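Penicillin-binding protein (Bacillus halodurans, PDB 3TG9) probably binds penicillin and related beta-lactams through a serine-hydrolase domain of the beta-lactamase family, perhaps as a membrane-associated peptidase or hydrolase. Local coordinates at residues E235-M238 and K239-L242; M245-L249 and L250-Y254. One frame throughout, in Å; residues are numbered along the deposited sequence.

Contact 1: residues E235-M238 and K239-L242; sequences EDMM and KLWL
Residues E235 to L242 form two turns of helix 234-245, in which K239 N reaches E235 O at 2.8 Å, W241 N reaches M237 O and L242 N reaches M238 O in i to i+4 bonds, while L240 N makes only weak bonds, divided between D236 O and M237 O. This is an alpha helix packed between the large antiparallel sheet and helix 58-70 of a beta-lactamase-type fold. On its buried side M237 crosses W241 in a Met-aromatic contact: SD lies obliquely, 5.3 Å from the centroid of the five-membered ring of W241. The chain of M237 bends at chi2 (63°), which swings CE onward, toward W241 NE1 (3.6 Å) and alongside L240 CD2. W241 NE1 itself is hydrogen-bonded to S300 OG on strand 296-303, so the indole is pinned to the sheet at its nitrogen. I309 on strand 308-314 packs against M238, W241 and L242, and helix 58-70 meets L240. At the partly exposed edge, E235 OE2 and K239 NZ form a long salt bridge at 3.6 Å. D236, by contrast, is buried, and its OD2 is satisfied by S189 OG and E188 N. One turn on, M238 CE touches L242 CD1 at 3.7 Å.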
# COMPACT_ATOMS: atom_id res chain seq x y z
N GLU B 235 5.88 -11.15 22.32
CA GLU B 235 6.97 -11.64 23.15
C GLU B 235 8.25 -10.82 23.03
O GLU B 235 8.99 -10.68 23.99
CB GLU B 235 7.24 -13.13 22.88
CG GLU B 235 8.25 -13.71 23.85
CD GLU B 235 8.34 -15.23 23.78
OE1 GLU B 235 7.79 -15.81 22.82
OE2 GLU B 235 8.97 -15.82 24.69
N ASP B 236 8.52 -10.27 21.85
CA ASP B 236 9.59 -9.28 21.74
C ASP B 236 9.28 -8.03 22.60
O ASP B 236 10.18 -7.36 23.09
CB ASP B 236 9.85 -8.88 20.28
CG ASP B 236 10.92 -9.73 19.61
OD1 ASP B 236 11.31 -10.78 20.18
OD2 ASP B 236 11.40 -9.35 18.52
N MET B 237 8.00 -7.68 22.76
CA MET B 237 7.68 -6.55 23.64
C MET B 237 7.90 -6.97 25.08
O MET B 237 8.41 -6.20 25.89
CB MET B 237 6.25 -6.04 23.44
CG MET B 237 5.98 -4.72 24.20
SD MET B 237 7.02 -3.38 23.57
CE MET B 237 7.02 -2.22 24.95
N MET B 238 7.52 -8.20 25.40
CA MET B 238 7.82 -8.75 26.71
C MET B 238 9.33 -8.69 26.97
O MET B 238 9.77 -8.24 28.01
CB MET B 238 7.34 -10.19 26.80
CG MET B 238 7.61 -10.85 28.15
SD MET B 238 7.63 -12.64 28.03
CE MET B 238 9.32 -12.91 27.52
N LYS B 239 10.12 -9.14 26.01
CA LYS B 239 11.57 -9.11 26.16
C LYS B 239 12.09 -7.69 26.33
O LYS B 239 13.14 -7.48 26.95
CB LYS B 239 12.27 -9.75 24.96
CG LYS B 239 12.07 -11.25 24.81
CD LYS B 239 12.91 -11.80 23.66
CE LYS B 239 12.45 -13.19 23.24
NZ LYS B 239 12.10 -14.04 24.43
N LEU B 240 11.39 -6.71 25.76
CA LEU B 240 11.85 -5.34 25.86
C LEU B 240 11.71 -4.79 27.29
O LEU B 240 12.61 -4.12 27.80
CB LEU B 240 11.15 -4.42 24.86
CG LEU B 240 11.62 -2.98 25.10
CD1 LEU B 240 12.06 -2.25 23.87
CD2 LEU B 240 10.59 -2.18 25.91
N TRP B 241 10.58 -5.09 27.92
CA TRP B 241 10.37 -4.70 29.32
C TRP B 241 11.39 -5.39 30.22
O TRP B 241 12.02 -4.75 31.08
CB TRP B 241 8.96 -5.09 29.76
CG TRP B 241 7.86 -4.18 29.28
CD1 TRP B 241 6.83 -4.51 28.44
CD2 TRP B 241 7.66 -2.81 29.63
NE1 TRP B 241 6.01 -3.42 28.24
CE2 TRP B 241 6.49 -2.36 28.96
CE3 TRP B 241 8.36 -1.91 30.44
CZ2 TRP B 241 6.01 -1.06 29.09
CZ3 TRP B 241 7.87 -0.62 30.57
CH2 TRP B 241 6.71 -0.20 29.90
N LEU B 242 11.55 -6.70 30.03
CA LEU B 242 12.51 -7.48 30.80
C LEU B 242 13.91 -6.88 30.73
O LEU B 242 14.51 -6.58 31.76
CB LEU B 242 12.53 -8.93 30.30
CG LEU B 242 11.23 -9.68 30.59
CD1 LEU B 242 11.28 -11.09 30.04
CD2 LEU B 242 10.94 -9.69 32.09

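Contact 2: residues M245-L249 and L250-Y254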
# COMPACT_ATOMS: atom_id res chain seq x y z
N MET B 245 14.00 -3.45 32.65
CA MET B 245 13.95 -3.57 34.11
C MET B 245 15.14 -4.31 34.70
O MET B 245 15.37 -4.23 35.90
CB MET B 245 12.64 -4.22 34.55
CG MET B 245 11.41 -3.43 34.17
SD MET B 245 11.58 -1.67 34.55
CE MET B 245 10.03 -1.03 33.92
N ARG B 246 15.88 -5.04 33.88
CA ARG B 246 17.06 -5.75 34.36
C ARG B 246 18.33 -4.97 34.09
O ARG B 246 19.42 -5.50 34.25
CB ARG B 246 17.17 -7.13 33.73
CG ARG B 246 16.01 -8.05 34.02
CD ARG B 246 16.36 -9.45 33.54
NE ARG B 246 15.28 -10.40 33.74
CZ ARG B 246 14.87 -11.27 32.83
NH1 ARG B 246 15.47 -11.31 31.65
NH2 ARG B 246 13.88 -12.10 33.09
N HIS B 247 18.17 -3.72 33.67
CA HIS B 247 19.29 -2.82 33.45
C HIS B 247 20.21 -3.31 32.33
O HIS B 247 21.40 -3.02 32.33
CB HIS B 247 20.09 -2.61 34.75
CG HIS B 247 19.25 -2.16 35.91
ND1 HIS B 247 18.44 -1.05 35.86
CD2 HIS B 247 19.11 -2.67 37.16
CE1 HIS B 247 17.83 -0.89 37.02
NE2 HIS B 247 18.22 -1.86 37.83
N GLU B 248 19.62 -4.03 31.38
CA GLU B 248 20.36 -4.58 30.23
C GLU B 248 20.43 -3.60 29.07
O GLU B 248 21.18 -3.81 28.12
CB GLU B 248 19.72 -5.89 29.77
CG GLU B 248 20.05 -7.07 30.68
CD GLU B 248 19.14 -8.27 30.46
OE1 GLU B 248 18.31 -8.23 29.52
OE2 GLU B 248 19.25 -9.25 31.23
N LEU B 249 19.66 -2.52 29.16
CA LEU B 249 19.62 -1.51 28.12
C LEU B 249 20.30 -0.23 28.60
O LEU B 249 20.97 0.47 27.84
CB LEU B 249 18.17 -1.22 27.71
CG LEU B 249 17.46 -2.34 26.93
CD1 LEU B 249 16.01 -1.98 26.58
CD2 LEU B 249 18.24 -2.71 25.67
N LEU B 250 20.12 0.06 29.88
CA LEU B 250 20.74 1.21 30.52
C LEU B 250 21.19 0.76 31.90
O LEU B 250 20.68 -0.23 32.43
CB LEU B 250 19.71 2.33 30.67
CG LEU B 250 19.08 2.92 29.41
CD1 LEU B 250 17.64 3.34 29.71
CD2 LEU B 250 19.91 4.08 28.88
N ASN B 251 22.13 1.48 32.49
CA ASN B 251 22.52 1.15 33.86
C ASN B 251 21.40 1.57 34.82
O ASN B 251 20.41 2.18 34.40
CB ASN B 251 23.86 1.80 34.22
CG ASN B 251 23.78 3.30 34.30
OD1 ASN B 251 22.70 3.87 34.52
ND2 ASN B 251 24.92 3.96 34.14
N GLU B 252 21.54 1.23 36.09
CA GLU B 252 20.48 1.47 37.07
C GLU B 252 20.07 2.95 37.19
O GLU B 252 18.88 3.28 37.20
CB GLU B 252 20.87 0.89 38.43
CG GLU B 252 19.98 1.33 39.56
CD GLU B 252 20.49 0.87 40.90
OE1 GLU B 252 20.36 -0.34 41.20
OE2 GLU B 252 21.03 1.71 41.64
N THR B 253 21.05 3.84 37.30
CA THR B 253 20.79 5.27 37.38
C THR B 253 19.97 5.79 36.20
O THR B 253 18.99 6.52 36.38
CB THR B 253 22.11 6.07 37.41
OG1 THR B 253 22.88 5.70 38.56
CG2 THR B 253 21.81 7.56 37.47
N TYR B 254 20.37 5.43 34.98
CA TYR B 254 19.68 5.96 33.80
C TYR B 254 18.34 5.30 33.53
O TYR B 254 17.39 5.96 33.12
CB TYR B 254 20.59 5.96 32.56
CG TYR B 254 21.58 7.10 32.62
CD1 TYR B 254 22.86 6.92 33.13
CD2 TYR B 254 21.21 8.37 32.21
CE1 TYR B 254 23.76 7.96 33.21
CE2 TYR B 254 22.10 9.43 32.28
CZ TYR B 254 23.37 9.22 32.78
OH TYR B 254 24.26 10.27 32.85
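H247 lays its imidazole over the start of helix 252-258, one ring face resting on the backbone of E252. E252 CA sits 3.7 Å from the ring centroid and 26° off the ring normal, a CH-pi contact displaced toward the rim on the ND1 and CE1 side. M245 O lies over the centre of the opposite face, 4.1 Å above the ring plane. The side chain of E252 runs beside the ring in the same direction, bringing CB within 3.8 Å of H247 CE1; with CG anti to its own backbone N (chi1 168°), the extended chain passes along the ring. The imidazole and carboxylate planes are turned 65° apart.

The ring sits where the chain turns from one helix to the next. H247, with positive phi, is the C-prime residue of a Schellman motif that ends helix 234-245, and the chain then turns through L249 and L250 into the next helix. N251 is the N-cap of that helix: its OD1 accepts from Y254 N at 2.8 Å in a nearly straight bond. A helix C-terminus and a helix N-terminus are thus joined by a short connection. On the side facing helix 58-70, L250 packs on C66; it also meets L258, while L249 meets A184; L249 O accepts from Q67 NE2, and N251 N donates to E70 OE1.

H247 ND1 also has a weak hydrogen bond with T255 OG1, in the first turn of the helix. H247 NE2 stays 4.3 Å from E252 OE1, so the pair touches through carbon and the ring face; any attraction between imidazole and carboxylate would probably be modest and would depend on whether the imidazole is protonated.

How the contacts relate
Contact 1 comes first along the chain, inside helix 234-245, and contact 2 follows at the end of that helix and the start of helix 252-258. They lie in series, neither nesting nor crossing, and both join residues close in sequence: contact 1 spans successive helical turns, while contact 2 closes the short loop between the two helices. Their centres are 14 Å apart, and they meet by packing where L249 CD1 comes 4.2 Å from L240 O. Contact 1 lies on the part of the helix held between the large antiparallel sheet and helix 58-70; contact 2 carries the chain onward beside the same helix 58-70, which therefore borders both.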